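Local coordinates for putative membrane anchored protein (Corynebacterium diphtheriae, PDB 3LSO), which is of unknown function but probably projects from the bacterial cell membrane as an elongated, helix-free protein rich in beta strands, at residues S298-I303 against S327-K332; T357-K362 against S408-S413. All coordinates share one frame; numbering follows the deposited sequence.

Overall arrangement
Contact 1 (298-303 with 327-332) closes before contact 2 (357-362 with 408-413) opens along the chain, and their centres lie about 11 Å apart. Both belong to one four-stranded antiparallel sheet, in the order 298-303, 321-329, 410-417, 349-357, so each contact ties one outermost strand to the pair in the middle. That central pair joins the two: the backbone N of L328 probably bonds to the O of Q410, and P409 packs on L329. A second sheet, containing strands 335-343 and 425-435, faces the first and completes a beta sandwich. Both contacts are strand pairing within one sandwich, toward one end of an elongated, helix-free chain.

Contact 1: residues S298-I303 against S327-K332; sequences SYTGLI and SLLPNK
Strand 298-303 runs antiparallel to the end of strand 321-329, with S298, Y299 and T300 set against L329, L328 and S327. Y299 and L328 form the non-hydrogen-bonded pair, flanked by two hydrogen-bonded ones. In the T300 pair, S327 N donates to T300 O over 2.9 Å, almost straight at 178° but from above the carbonyl plane; T300 N returns a bond to S327 O within that carbonyl's plane. At the S298 pair L329 N reaches S298 O at 2.7 Å, nearly along the C=O axis, whereas the reverse bond from S298 N to L329 O is weak.

The side chain of Y299 leaves with CG anti to the carbonyl carbon (chi1 -55°), which sends it alongside L328. Its CB passes S327 O at 3.7 Å; CD2 then lies 4.1 Å from L328 CA, and CE2 meets L328 CG at 4.1 Å. At the tip, OH is hydrogen-bonded to D295 and K435. Tyrosine suits the place because its ring shares the apolar face with leucine while its hydroxyl meets charged groups.

On the other face T300 lies across from S327 and S298 across from L329. T300 CG2 sits 3.8 Å from both S327 CB and L329 CD1, and S327 OG turns to the hydroxyl of T411. S298, T300 and S327 are short and hydroxyl-bearing, as suits a partly exposed face, while L329 adds an apolar patch that T300 CG2 and P409 pack on.

Y299 and L328 point into the sandwich, where both touch M431 of strand 425-435; V433 of that strand also meets Y299, and V337 of strand 335-343 meets L328. Strand 298-303 is outermost in its sheet, while 321-329 continues the pairing to strand 410-417.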
loop_
_atom_site.group_PDB
_atom_site.type_symbol
_atom_site.label_atom_id
_atom_site.label_comp_id
_atom_site.label_asym_id
_atom_site.label_seq_id
_atom_site.Cartn_x
_atom_site.Cartn_y
_atom_site.Cartn_z
ATOM N N SER B 298 -16.573 -27.326 2.979
ATOM C CA SER B 298 -15.380 -26.588 2.650
ATOM C C SER B 298 -14.165 -27.350 3.186
ATOM O O SER B 298 -14.344 -28.283 3.973
ATOM C CB SER B 298 -15.485 -25.126 3.109
ATOM O OG SER B 298 -15.152 -24.979 4.472
ATOM N N TYR B 299 -12.968 -26.983 2.719
ATOM C CA TYR B 299 -11.761 -27.756 2.945
ATOM C C TYR B 299 -10.597 -26.927 3.489
ATOM O O TYR B 299 -10.489 -25.722 3.257
ATOM C CB TYR B 299 -11.325 -28.404 1.624
ATOM C CG TYR B 299 -12.399 -29.226 0.986
ATOM C CD1 TYR B 299 -13.492 -28.621 0.414
ATOM C CD2 TYR B 299 -12.315 -30.619 0.956
ATOM C CE1 TYR B 299 -14.503 -29.358 -0.151
ATOM C CE2 TYR B 299 -13.329 -31.392 0.391
ATOM C CZ TYR B 299 -14.425 -30.741 -0.162
ATOM O OH TYR B 299 -15.461 -31.447 -0.738
ATOM N N THR B 300 -9.696 -27.602 4.184
ATOM C CA THR B 300 -8.418 -27.024 4.608
ATOM C C THR B 300 -7.328 -28.132 4.511
ATOM O O THR B 300 -7.611 -29.263 4.049
ATOM C CB THR B 300 -8.499 -26.378 6.024
ATOM O OG1 THR B 300 -7.218 -25.866 6.388
ATOM C CG2 THR B 300 -8.861 -27.384 7.062
ATOM N N GLY B 301 -6.099 -27.816 4.928
ATOM C CA GLY B 301 -5.026 -28.768 4.816
ATOM C C GLY B 301 -3.782 -28.300 5.523
ATOM O O GLY B 301 -3.792 -27.265 6.190
ATOM N N LEU B 302 -2.716 -29.079 5.388
ATOM C CA LEU B 302 -1.443 -28.804 6.015
ATOM C C LEU B 302 -0.411 -29.412 5.113
ATOM O O LEU B 302 -0.633 -30.500 4.566
ATOM C CB LEU B 302 -1.338 -29.510 7.370
ATOM C CG LEU B 302 -2.178 -29.082 8.576
ATOM C CD1 LEU B 302 -2.363 -30.227 9.593
ATOM C CD2 LEU B 302 -1.543 -27.877 9.229
ATOM N N ILE B 303 0.702 -28.705 4.930
ATOM C CA ILE B 303 1.896 -29.297 4.334
ATOM C C ILE B 303 3.040 -29.085 5.305
ATOM O O ILE B 303 3.243 -27.975 5.784
ATOM C CB ILE B 303 2.218 -28.738 2.953
ATOM C CG1 ILE B 303 3.543 -29.309 2.457
ATOM C CG2 ILE B 303 2.316 -27.229 3.006
ATOM C CD1 ILE B 303 3.655 -29.360 0.944
ATOM N N SER B 327 -8.338 -31.879 5.140
ATOM C CA SER B 327 -9.520 -32.033 5.956
ATOM C C SER B 327 -10.752 -31.590 5.194
ATOM O O SER B 327 -10.755 -30.521 4.610
ATOM C CB SER B 327 -9.392 -31.158 7.194
ATOM O OG SER B 327 -8.509 -31.682 8.154
ATOM N N LEU B 328 -11.815 -32.376 5.211
ATOM C CA LEU B 328 -13.122 -31.883 4.771
ATOM C C LEU B 328 -13.874 -31.387 5.987
ATOM O O LEU B 328 -13.962 -32.090 6.991
ATOM C CB LEU B 328 -13.897 -33.008 4.116
ATOM C CG LEU B 328 -15.331 -32.838 3.645
ATOM C CD1 LEU B 328 -15.700 -34.142 3.042
ATOM C CD2 LEU B 328 -16.322 -32.516 4.794
ATOM N N LEU B 329 -14.446 -30.195 5.891
ATOM C CA LEU B 329 -15.096 -29.552 7.017
ATOM C C LEU B 329 -16.616 -29.541 6.822
ATOM O O LEU B 329 -17.118 -28.714 6.080
ATOM C CB LEU B 329 -14.560 -28.129 7.144
ATOM C CG LEU B 329 -13.025 -28.000 7.180
ATOM C CD1 LEU B 329 -12.585 -26.553 7.037
ATOM C CD2 LEU B 329 -12.382 -28.647 8.433
ATOM N N PRO B 330 -17.350 -30.462 7.475
ATOM C CA PRO B 330 -18.766 -30.575 7.220
ATOM C C PRO B 330 -19.417 -29.246 7.396
ATOM O O PRO B 330 -19.026 -28.488 8.287
ATOM C CB PRO B 330 -19.258 -31.499 8.334
ATOM C CG PRO B 330 -18.153 -32.287 8.653
ATOM C CD PRO B 330 -16.936 -31.421 8.501
ATOM N N ASN B 331 -20.392 -28.950 6.550
ATOM C CA ASN B 331 -21.157 -27.745 6.733
ATOM C C ASN B 331 -22.182 -27.886 7.849
ATOM O O ASN B 331 -22.307 -26.990 8.660
ATOM C CB ASN B 331 -21.835 -27.340 5.445
ATOM C CG ASN B 331 -22.454 -25.954 5.533
ATOM O OD1 ASN B 331 -23.190 -25.641 6.471
ATOM N ND2 ASN B 331 -22.161 -25.116 4.551
ATOM N N LYS B 332 -22.927 -28.987 7.882
ATOM C CA LYS B 332 -23.920 -29.226 8.922
ATOM C C LYS B 332 -23.688 -30.637 9.389
ATOM O O LYS B 332 -22.845 -31.305 8.859
ATOM C CB LYS B 332 -25.326 -29.109 8.327
ATOM C CG LYS B 332 -25.554 -30.099 7.157
ATOM C CD LYS B 332 -26.972 -30.039 6.564
ATOM C CE LYS B 332 -27.294 -31.331 5.780
ATOM N NZ LYS B 332 -28.195 -31.055 4.622
#

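Contact 2: residues T357-K362 against S408-S413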
loop_
_atom_site.group_PDB
_atom_site.type_symbol
_atom_site.label_atom_id
_atom_site.label_comp_id
_atom_site.label_asym_id
_atom_site.label_seq_id
_atom_site.Cartn_x
_atom_site.Cartn_y
_atom_site.Cartn_z
ATOM N N THR B 357 -6.736 -42.159 8.048
ATOM C CA THR B 357 -7.789 -41.194 8.412
ATOM C C THR B 357 -7.969 -41.061 9.935
ATOM O O THR B 357 -7.480 -41.912 10.663
ATOM C CB THR B 357 -9.154 -41.601 7.818
ATOM O OG1 THR B 357 -9.463 -42.960 8.150
ATOM C CG2 THR B 357 -9.174 -41.452 6.339
ATOM N N ASN B 358 -8.670 -40.002 10.378
ATOM C CA ASN B 358 -9.194 -39.772 11.752
ATOM C C ASN B 358 -10.088 -40.837 12.285
ATOM O O ASN B 358 -11.025 -40.505 13.055
ATOM C CB ASN B 358 -10.399 -38.866 11.669
ATOM C CG ASN B 358 -10.118 -37.536 11.306
ATOM O OD1 ASN B 358 -9.963 -36.691 12.148
ATOM N ND2 ASN B 358 -10.218 -37.277 10.042
ATOM N N TYR B 359 -10.026 -42.037 11.763
ATOM C CA TYR B 359 -11.091 -42.966 12.098
ATOM C C TYR B 359 -10.770 -44.184 11.317
ATOM O O TYR B 359 -10.198 -44.065 10.226
ATOM C CB TYR B 359 -12.473 -42.401 11.717
ATOM C CG TYR B 359 -12.652 -41.902 10.289
ATOM C CD1 TYR B 359 -12.913 -42.776 9.242
ATOM C CD2 TYR B 359 -12.616 -40.549 9.991
ATOM C CE1 TYR B 359 -13.091 -42.309 7.933
ATOM C CE2 TYR B 359 -12.826 -40.073 8.685
ATOM C CZ TYR B 359 -13.051 -40.952 7.657
ATOM O OH TYR B 359 -13.218 -40.486 6.345
ATOM N N SER B 360 -11.113 -45.349 11.858
ATOM C CA SER B 360 -10.739 -46.589 11.202
ATOM C C SER B 360 -11.395 -46.618 9.833
ATOM O O SER B 360 -12.526 -46.139 9.642
ATOM C CB SER B 360 -11.063 -47.822 12.046
ATOM O OG SER B 360 -12.390 -47.770 12.476
ATOM N N SER B 361 -10.647 -47.102 8.855
ATOM C CA SER B 361 -11.098 -46.994 7.474
ATOM C C SER B 361 -10.439 -48.041 6.654
ATOM O O SER B 361 -9.432 -48.610 7.072
ATOM C CB SER B 361 -10.815 -45.615 6.881
ATOM O OG SER B 361 -9.496 -45.260 7.141
ATOM N N LYS B 362 -11.037 -48.325 5.516
ATOM C CA LYS B 362 -10.482 -49.308 4.636
ATOM C C LYS B 362 -9.972 -48.625 3.392
ATOM O O LYS B 362 -10.589 -47.696 2.901
ATOM C CB LYS B 362 -11.479 -50.440 4.413
ATOM C CG LYS B 362 -11.367 -51.507 5.575
ATOM C CD LYS B 362 -12.588 -52.415 5.727
ATOM C CE LYS B 362 -12.262 -53.773 6.408
ATOM N NZ LYS B 362 -11.831 -53.634 7.844
ATOM N N SER B 408 -16.983 -32.043 12.958
ATOM C CA SER B 408 -15.548 -31.982 13.177
ATOM C C SER B 408 -14.817 -32.530 11.943
ATOM O O SER B 408 -15.301 -33.469 11.284
ATOM C CB SER B 408 -15.165 -32.695 14.473
ATOM O OG SER B 408 -15.144 -34.089 14.269
ATOM N N PRO B 409 -13.650 -31.941 11.603
ATOM C CA PRO B 409 -12.969 -32.259 10.350
ATOM C C PRO B 409 -12.840 -33.748 10.099
ATOM O O PRO B 409 -12.520 -34.490 11.027
ATOM C CB PRO B 409 -11.577 -31.683 10.570
ATOM C CG PRO B 409 -11.748 -30.595 11.562
ATOM C CD PRO B 409 -12.807 -31.097 12.478
ATOM N N GLN B 410 -13.093 -34.168 8.856
ATOM C CA GLN B 410 -12.792 -35.526 8.376
ATOM C C GLN B 410 -11.438 -35.489 7.641
ATOM O O GLN B 410 -11.325 -34.918 6.572
ATOM C CB GLN B 410 -13.882 -36.026 7.423
ATOM C CG GLN B 410 -15.338 -35.820 7.885
ATOM C CD GLN B 410 -15.698 -36.588 9.149
ATOM O OE1 GLN B 410 -15.698 -36.043 10.245
ATOM N NE2 GLN B 410 -16.017 -37.854 8.994
ATOM N N THR B 411 -10.402 -36.083 8.201
ATOM C CA THR B 411 -9.045 -35.833 7.739
ATOM C C THR B 411 -8.340 -37.077 7.193
ATOM O O THR B 411 -8.375 -38.160 7.783
ATOM C CB THR B 411 -8.214 -35.232 8.880
ATOM O OG1 THR B 411 -8.860 -34.041 9.344
ATOM C CG2 THR B 411 -6.826 -34.883 8.433
ATOM N N VAL B 412 -7.691 -36.925 6.056
ATOM C CA VAL B 412 -6.758 -37.931 5.640
ATOM C C VAL B 412 -5.351 -37.282 5.601
ATOM O O VAL B 412 -5.197 -36.122 5.199
ATOM C CB VAL B 412 -7.208 -38.498 4.313
ATOM C CG1 VAL B 412 -7.718 -37.399 3.450
ATOM C CG2 VAL B 412 -6.073 -39.215 3.631
ATOM N N SER B 413 -4.348 -37.991 6.094
ATOM C CA SER B 413 -2.964 -37.528 6.005
ATOM C C SER B 413 -2.037 -38.612 5.495
ATOM O O SER B 413 -2.307 -39.811 5.629
ATOM C CB SER B 413 -2.466 -37.002 7.346
ATOM O OG SER B 413 -2.505 -37.989 8.357
#
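T411 O is gripped by two donors, one conventional and one weaker. N358 N gives it a hydrogen bond of 3.2 Å, lying in the carbonyl plane with an angle of 151° at the hydrogen, and T357 CA adds a CA-H...O contact to T411 O, also at 3.2 Å. The setting is the edge of an antiparallel sheet in a beta sandwich: T357 and V412 form a non-hydrogen-bonded pair, the last before the chain leaves strand 349-357 and crosses to strand 361-366 of the facing sheet.

T357 and V412 direct their side chains into the sandwich, touching I340 of strand 335-343. Obliquely crossed, they meet through T357 CG2 and V412 CB, 4.1 Å apart. Two beta-branched residues suit extended backbone, and threonine also brings a hydroxyl for the departing turn. With chi1 at 52°, its OG1 stands between the backbone N and the carbonyl carbon and donates to Y359 O in that carbonyl's plane. This bond holds the turn together across two residues.

The Y359 and Q410 side chains cross at about a right angle. The ring of Y359 packs where the chain crosses between the sheets, beside I340 and S398, with T357 OG1 3.6 Å above one face of the Y359 ring, offset toward the rim.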